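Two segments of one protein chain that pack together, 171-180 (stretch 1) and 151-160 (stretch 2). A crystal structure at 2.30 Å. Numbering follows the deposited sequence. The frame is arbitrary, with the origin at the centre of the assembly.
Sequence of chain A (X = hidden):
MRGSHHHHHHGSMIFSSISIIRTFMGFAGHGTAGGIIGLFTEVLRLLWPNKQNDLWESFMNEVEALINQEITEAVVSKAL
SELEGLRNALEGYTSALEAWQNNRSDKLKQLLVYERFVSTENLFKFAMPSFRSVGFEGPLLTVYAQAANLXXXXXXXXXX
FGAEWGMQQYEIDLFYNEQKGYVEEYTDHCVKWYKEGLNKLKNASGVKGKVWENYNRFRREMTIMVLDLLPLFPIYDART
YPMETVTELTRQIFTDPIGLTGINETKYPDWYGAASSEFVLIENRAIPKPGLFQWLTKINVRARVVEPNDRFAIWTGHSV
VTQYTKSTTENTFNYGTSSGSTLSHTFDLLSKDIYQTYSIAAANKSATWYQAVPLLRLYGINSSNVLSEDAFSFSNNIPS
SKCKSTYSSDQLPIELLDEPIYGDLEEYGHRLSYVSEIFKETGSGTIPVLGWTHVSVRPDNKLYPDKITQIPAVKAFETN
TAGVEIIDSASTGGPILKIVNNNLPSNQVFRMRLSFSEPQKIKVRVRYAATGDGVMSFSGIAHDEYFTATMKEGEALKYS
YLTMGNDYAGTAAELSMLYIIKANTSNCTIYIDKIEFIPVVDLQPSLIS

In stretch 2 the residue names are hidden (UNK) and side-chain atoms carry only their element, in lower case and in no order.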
ATOM      1  N   GLU A 171      30.354  17.893  -1.042  1.00 40.26           N
ATOM      2  CA  GLU A 171      29.428  17.754  -2.153  1.00 51.98           C
ATOM      3  C   GLU A 171      28.565  16.501  -1.985  1.00 50.54           C
ATOM      4  O   GLU A 171      27.362  16.542  -2.241  1.00 49.13           O
ATOM      5  CB  GLU A 171      30.213  17.738  -3.467  1.00 48.79           C
ATOM      6  CG  GLU A 171      29.353  17.933  -4.698  1.00 55.84           C
ATOM      7  CD  GLU A 171      30.169  17.996  -5.982  1.00 61.83           C
ATOM      8  OE1 GLU A 171      29.617  18.446  -7.017  1.00 58.95           O
ATOM      9  OE2 GLU A 171      31.354  17.587  -5.959  1.00 64.03           O
ATOM     10  N   ILE A 172      29.163  15.395  -1.521  1.00 50.00           N
ATOM     11  CA  ILE A 172      28.388  14.252  -1.035  1.00 51.72           C
ATOM     12  C   ILE A 172      27.380  14.698   0.011  1.00 53.14           C
ATOM     13  O   ILE A 172      26.214  14.284  -0.011  1.00 44.81           O
ATOM     14  CB  ILE A 172      29.337  13.180  -0.465  1.00 51.60           C
ATOM     15  CG1 ILE A 172      30.270  12.666  -1.554  1.00 52.48           C
ATOM     16  CG2 ILE A 172      28.563  12.046   0.203  1.00 50.92           C
ATOM     17  CD1 ILE A 172      31.351  11.768  -1.015  1.00 60.23           C
ATOM     18  N   ASP A 173      27.809  15.576   0.936  1.00 50.65           N
ATOM     19  CA  ASP A 173      26.914  16.039   1.996  1.00 49.61           C
ATOM     20  C   ASP A 173      25.820  16.946   1.457  1.00 50.05           C
ATOM     21  O   ASP A 173      24.713  16.968   2.008  1.00 51.22           O
ATOM     22  CB  ASP A 173      27.692  16.778   3.085  1.00 54.74           C
ATOM     23  CG  ASP A 173      28.514  15.843   3.969  1.00 57.24           C
ATOM     24  OD1 ASP A 173      28.408  14.602   3.835  1.00 55.65           O
ATOM     25  OD2 ASP A 173      29.250  16.361   4.833  1.00 60.60           O
ATOM     26  N   LEU A 174      26.114  17.725   0.415  1.00 50.09           N
ATOM     27  CA  LEU A 174      25.086  18.574  -0.176  1.00 48.85           C
ATOM     28  C   LEU A 174      23.981  17.727  -0.795  1.00 47.05           C
ATOM     29  O   LEU A 174      22.790  17.951  -0.542  1.00 45.35           O
ATOM     30  CB  LEU A 174      25.707  19.489  -1.224  1.00 51.26           C
ATOM     31  CG  LEU A 174      24.744  20.488  -1.882  1.00 55.29           C
ATOM     32  CD1 LEU A 174      24.339  21.590  -0.902  1.00 50.95           C
ATOM     33  CD2 LEU A 174      25.369  21.084  -3.142  1.00 55.20           C
ATOM     34  N   PHE A 175      24.367  16.728  -1.593  1.00 47.43           N
ATOM     35  CA  PHE A 175      23.386  15.853  -2.241  1.00 49.17           C
ATOM     36  C   PHE A 175      22.537  15.109  -1.217  1.00 46.08           C
ATOM     37  O   PHE A 175      21.311  15.013  -1.368  1.00 44.65           O
ATOM     38  CB  PHE A 175      24.109  14.885  -3.167  1.00 45.67           C
ATOM     39  CG  PHE A 175      24.564  15.520  -4.452  1.00 47.88           C
ATOM     40  CD1 PHE A 175      23.666  16.194  -5.262  1.00 49.74           C
ATOM     41  CD2 PHE A 175      25.883  15.454  -4.840  1.00 46.76           C
ATOM     42  CE1 PHE A 175      24.076  16.774  -6.443  1.00 51.90           C
ATOM     43  CE2 PHE A 175      26.308  16.039  -6.022  1.00 45.94           C
ATOM     44  CZ  PHE A 175      25.403  16.702  -6.824  1.00 46.96           C
ATOM     45  N   TYR A 176      23.169  14.612  -0.150  1.00 46.52           N
ATOM     46  CA  TYR A 176      22.434  14.019   0.960  1.00 44.00           C
ATOM     47  C   TYR A 176      21.369  14.967   1.487  1.00 45.01           C
ATOM     48  O   TYR A 176      20.193  14.596   1.596  1.00 49.03           O
ATOM     49  CB  TYR A 176      23.402  13.618   2.085  1.00 49.24           C
ATOM     50  CG  TYR A 176      22.701  12.923   3.227  1.00 51.85           C
ATOM     51  CD1 TYR A 176      22.282  11.599   3.099  1.00 54.83           C
ATOM     52  CD2 TYR A 176      22.416  13.591   4.416  1.00 49.97           C
ATOM     53  CE1 TYR A 176      21.612  10.950   4.127  1.00 53.49           C
ATOM     54  CE2 TYR A 176      21.753  12.954   5.462  1.00 52.84           C
ATOM     55  CZ  TYR A 176      21.353  11.621   5.310  1.00 61.14           C
ATOM     56  OH  TYR A 176      20.693  10.950   6.328  1.00 56.09           O
ATOM     57  N   ASN A 177      21.753  16.212   1.794  1.00 44.20           N
ATOM     58  CA  ASN A 177      20.791  17.151   2.369  1.00 43.65           C
ATOM     59  C   ASN A 177      19.729  17.555   1.359  1.00 40.85           C
ATOM     60  O   ASN A 177      18.570  17.755   1.727  1.00 40.38           O
ATOM     61  CB  ASN A 177      21.502  18.392   2.906  1.00 48.72           C
ATOM     62  CG  ASN A 177      22.413  18.074   4.076  1.00 53.65           C
ATOM     63  OD1 ASN A 177      22.133  17.178   4.874  1.00 55.95           O
ATOM     64  ND2 ASN A 177      23.501  18.817   4.190  1.00 56.30           N
ATOM     65  N   GLU A 178      20.107  17.729   0.095  1.00 39.38           N
ATOM     66  CA  GLU A 178      19.097  17.953  -0.927  1.00 45.83           C
ATOM     67  C   GLU A 178      18.098  16.798  -0.960  1.00 46.59           C
ATOM     68  O   GLU A 178      16.883  17.021  -0.990  1.00 46.57           O
ATOM     69  CB  GLU A 178      19.757  18.132  -2.287  1.00 46.80           C
ATOM     70  CG  GLU A 178      20.501  19.434  -2.428  1.00 55.83           C
ATOM     71  CD  GLU A 178      21.143  19.555  -3.788  1.00 64.96           C
ATOM     72  OE1 GLU A 178      21.866  20.560  -4.015  1.00 61.35           O
ATOM     73  OE2 GLU A 178      20.909  18.634  -4.622  1.00 64.72           O
ATOM     74  N   GLN A 179      18.595  15.555  -0.910  1.00 43.85           N
ATOM     75  CA  GLN A 179      17.702  14.392  -0.950  1.00 44.07           C
ATOM     76  C   GLN A 179      16.723  14.418   0.214  1.00 43.19           C
ATOM     77  O   GLN A 179      15.517  14.211   0.038  1.00 46.91           O
ATOM     78  CB  GLN A 179      18.515  13.091  -0.934  1.00 44.05           C
ATOM     79  CG  GLN A 179      17.657  11.833  -1.186  1.00 47.57           C
ATOM     80  CD  GLN A 179      18.364  10.528  -0.839  1.00 49.46           C
ATOM     81  OE1 GLN A 179      19.005  10.407   0.211  1.00 47.05           O
ATOM     82  NE2 GLN A 179      18.236   9.529  -1.725  1.00 55.20           N
ATOM     83  N   LYS A 180      17.232  14.695   1.411  1.00 45.29           N
ATOM     84  CA  LYS A 180      16.390  14.789   2.597  1.00 46.74           C
ATOM     85  C   LYS A 180      15.270  15.799   2.408  1.00 50.82           C
ATOM     86  O   LYS A 180      14.117  15.523   2.749  1.00 53.91           O
ATOM     87  CB  LYS A 180      17.241  15.154   3.812  1.00 47.86           C
ATOM     88  CG  LYS A 180      16.458  15.174   5.104  1.00 54.53           C
ATOM     89  CD  LYS A 180      17.367  15.406   6.325  1.00 62.97           C
ATOM     90  CE  LYS A 180      18.240  14.184   6.630  1.00 67.33           C
ATOM     91  NZ  LYS A 180      17.560  13.170   7.517  1.00 67.90           N
ATOM     92  N   UNK A 151      14.060  10.464  -8.989  1.00 44.58           N
ATOM     93  CA  UNK A 151      14.991  11.500  -8.545  1.00 43.96           C
ATOM     94  C   UNK A 151      15.607  11.124  -7.208  1.00 45.39           C
ATOM     95  O   UNK A 151      16.830  11.153  -7.043  1.00 42.21           O
ATOM     96  c   UNK A 151      15.699  16.078  -7.628  1.00 49.02           C
ATOM     97  n   UNK A 151      16.806  15.458  -7.995  1.00 48.42           N
ATOM     98  c   UNK A 151      16.499  14.169  -8.348  1.00 41.60           C
ATOM     99  n   UNK A 151      14.688  15.235  -7.748  1.00 46.49           N
ATOM    100  c   UNK A 151      14.258  12.845  -8.447  1.00 41.68           C
ATOM    101  c   UNK A 151      15.160  14.019  -8.198  1.00 51.04           C
ATOM    102  N   UNK A 152      14.766  10.742  -6.245  1.00 46.64           N
ATOM    103  CA  UNK A 152      15.262  10.353  -4.929  1.00 45.36           C
ATOM    104  C   UNK A 152      16.230   9.184  -5.029  1.00 48.98           C
ATOM    105  O   UNK A 152      17.277   9.163  -4.353  1.00 46.49           O
ATOM    106  c   UNK A 152      14.086   9.994  -4.019  1.00 41.81           C
ATOM    107  c   UNK A 152      14.151  12.210  -2.985  1.00 41.83           C
ATOM    108  c   UNK A 152      13.253  11.227  -3.694  1.00 42.83           C
ATOM    109  c   UNK A 152      12.058  10.865  -2.851  1.00 45.60           C
ATOM    110  N   UNK A 153      15.897   8.207  -5.879  1.00 46.47           N
ATOM    111  CA  UNK A 153      16.747   7.044  -6.062  1.00 45.52           C
ATOM    112  C   UNK A 153      18.052   7.415  -6.745  1.00 47.41           C
ATOM    113  O   UNK A 153      19.121   6.910  -6.374  1.00 48.58           O
ATOM    114  c   UNK A 153      17.510   4.038  -6.465  1.00 56.66           C
ATOM    115  c   UNK A 153      16.008   5.987  -6.875  1.00 51.97           C
ATOM    116  c   UNK A 153      16.894   4.895  -7.364  1.00 53.02           C
ATOM    117  c   UNK A 153      18.344   3.033  -6.906  1.00 60.11           C
ATOM    118  c   UNK A 153      17.136   4.736  -8.713  1.00 53.81           C
ATOM    119  c   UNK A 153      17.968   3.724  -9.159  1.00 59.14           C
ATOM    120  c   UNK A 153      18.573   2.876  -8.255  1.00 56.53           C
ATOM    121  N   UNK A 154      17.984   8.274  -7.763  1.00 44.48           N
ATOM    122  CA  UNK A 154      19.207   8.766  -8.384  1.00 40.86           C
ATOM    123  C   UNK A 154      20.109   9.459  -7.361  1.00 48.00           C
ATOM    124  O   UNK A 154      21.334   9.324  -7.416  1.00 42.66           O
ATOM    125  c   UNK A 154      20.846   9.223 -10.885  1.00 45.74           C
ATOM    126  c   UNK A 154      20.113  10.313 -10.182  1.00 46.84           C
ATOM    127  c   UNK A 154      18.872   9.720  -9.520  1.00 39.12           C
ATOM    128  c   UNK A 154      19.812  11.486 -11.128  1.00 48.29           C
ATOM    129  N   UNK A 155      19.521  10.214  -6.427  1.00 42.41           N
ATOM    130  CA  UNK A 155      20.333  10.956  -5.476  1.00 47.35           C
ATOM    131  C   UNK A 155      21.076  10.005  -4.552  1.00 50.85           C
ATOM    132  O   UNK A 155      22.194  10.310  -4.121  1.00 52.83           O
ATOM    133  c   UNK A 155      20.350  14.141  -5.430  1.00 46.05           C
ATOM    134  c   UNK A 155      19.455  11.940  -4.687  1.00 44.46           C
ATOM    135  c   UNK A 155      19.109  13.232  -5.444  1.00 45.59           C
ATOM    136  c   UNK A 155      17.877  13.955  -4.898  1.00 37.07           C
ATOM    137  N   UNK A 156      20.490   8.833  -4.279  1.00 47.56           N
ATOM    138  CA  UNK A 156      21.182   7.815  -3.497  1.00 48.14           C
ATOM    139  C   UNK A 156      22.530   7.463  -4.115  1.00 47.98           C
ATOM    140  O   UNK A 156      23.496   7.188  -3.396  1.00 49.75           O
ATOM    141  n   UNK A 156      19.793   1.993  -1.313  1.00 51.80           N
ATOM    142  c   UNK A 156      20.308   6.562  -3.374  1.00 48.68           C
ATOM    143  c   UNK A 156      20.005   4.226  -2.441  1.00 53.36           C
ATOM    144  c   UNK A 156      20.966   5.406  -2.626  1.00 50.27           C
ATOM    145  c   UNK A 156      20.723   2.996  -1.899  1.00 54.15           C
ATOM    146  N   UNK A 157      22.618   7.469  -5.448  1.00 46.60           N
ATOM    147  CA  UNK A 157      23.865   7.075  -6.095  1.00 45.51           C
ATOM    148  C   UNK A 157      25.044   7.936  -5.625  1.00 52.55           C
ATOM    149  O   UNK A 157      26.159   7.427  -5.468  1.00 53.75           O
ATOM    150  o   UNK A 157      23.147   5.476  -9.277  1.00 52.19           O
ATOM    151  c   UNK A 157      22.879   5.959  -8.180  1.00 52.49           C
ATOM    152  c   UNK A 157      23.710   7.132  -7.616  1.00 47.08           C
ATOM    153  n   UNK A 157      21.863   5.525  -7.441  1.00 48.71           N
ATOM    154  N   UNK A 158      24.820   9.233  -5.364  1.00 49.40           N
ATOM    155  CA  UNK A 158      25.928  10.081  -4.914  1.00 52.34           C
ATOM    156  C   UNK A 158      26.490   9.586  -3.589  1.00 50.94           C
ATOM    157  O   UNK A 158      27.716   9.541  -3.400  1.00 48.13           O
ATOM    158  c   UNK A 158      25.491  11.548  -4.790  1.00 44.52           C
ATOM    159  N   UNK A 159      25.617   9.174  -2.664  1.00 49.79           N
ATOM    160  CA  UNK A 159      26.138   8.664  -1.403  1.00 50.60           C
ATOM    161  C   UNK A 159      26.803   7.314  -1.585  1.00 54.89           C
ATOM    162  O   UNK A 159      27.767   7.002  -0.876  1.00 57.62           O
ATOM    163  o   UNK A 159      25.662  10.233   1.724  1.00 56.03           O
ATOM    164  c   UNK A 159      25.987   9.048   1.971  1.00 61.26           C
ATOM    165  c   UNK A 159      25.576   7.960   0.970  1.00 59.04           C
ATOM    166  o   UNK A 159      26.690   8.755   2.975  1.00 61.12           O
ATOM    167  c   UNK A 159      25.039   8.584  -0.333  1.00 54.47           C
ATOM    168  N   UNK A 160      26.321   6.510  -2.534  1.00 54.52           N
ATOM    169  CA  UNK A 160      26.929   5.204  -2.725  1.00 55.57           C
ATOM    170  C   UNK A 160      28.277   5.309  -3.424  1.00 57.22           C
ATOM    171  O   UNK A 160      29.248   4.656  -3.018  1.00 59.18           O
ATOM    172  c   UNK A 160      26.005   4.291  -3.528  1.00 57.07           C
ATOM    173  c   UNK A 160      24.692   3.837  -2.895  1.00 57.90           C
ATOM    174  c   UNK A 160      23.824   3.229  -3.980  1.00 56.34           C
ATOM    175  c   UNK A 160      24.949   2.846  -1.787  1.00 53.93           C
TER
HETATM  176  O   HOH W   1      22.173  11.078  -0.977  1.00 48.50           O

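Position 151 carries one carbon and then a five-membered ring of three carbons and two nitrogens, which is an imidazole. It makes no contact with stretch 1, and both ring nitrogens are hydrogen-bonded elsewhere in the structure. It is His151; its NE2 comes no nearer than 6.2 Å, to Glu178 OE2.

Position 152 has four carbons, forked at the second, the pattern of leucine. One terminal carbon lies 4.0 Å from Gln179 CG, and the backbone O accepts a hydrogen bond from Gln179 NE2 at 2.8 Å, with an angle of 150° at the hydrogen. This is Leu152, the terminal carbon being CD2.

Position 153 shows one carbon followed by a six-carbon ring with no heteroatom. CA-to-CB points away from stretch 1, and the residue is Phe153. Position 154 again has four carbons forked at the second; its CB is 7.8 Å from Gln179 NE2, its nearest approach to stretch 1, and it is Leu154.

Position 155 repeats that fork, but its CA-to-CB bond points toward stretch 1. Its CB is 3.9 Å from Gln179 CG, and one terminal carbon reaches the Phe175 ring. This is Leu155, and the ring contact is CD2 to Phe175 CD1, 3.9 Å.

Position 156 has four carbons in a row ending in nitrogen, all four chi angles near t. CA-to-CB points away overall, yet CB lies 4.0 Å from Gln179 NE2. The backbone N is 3.5 Å from Gln179 NE2, but both are donors and no hydrogen bond results. This is Lys156.

Position 157 has two carbons, the second bearing one oxygen and one nitrogen: a short amide, out of reach of stretch 1, Asn157.

Position 158 has a single carbon, CB, directed toward stretch 1 and 3.9 Å from Phe175 CD2. It is Ala158.

Position 159 has three carbons, the third with two oxygens: a carboxylate. One of its oxygens lies 3.7 Å from Ile172 CG2 and 3.9 Å from Tyr176 CD1. This is Glu159, the oxygen being OE1; its chi2 of 96° lies between wells.

Position 160, four carbons forked at the second, is out of reach of stretch 1 and makes no contact; it is Leu160.

The helices run roughly antiparallel, at 154° between their N-to-C directions, with axes 8.9 Å apart at closest approach; 460 Å² is buried in total. Phe175 packs against Leu155 and Ala158, an apolar patch between the two points of backbone register, Ile172 with Glu159 (CA to CA 6.0 Å) and Gln179 with Leu152 (CA to CA 6.2 Å). At the latter, Gln179 supplies the one direct hydrogen bond between the stretches. The Leu152 O it reaches also accepts from Lys156 N within the helix, at 3.2 Å.

Stretch 2 (151-160) HLFLLKNAEL
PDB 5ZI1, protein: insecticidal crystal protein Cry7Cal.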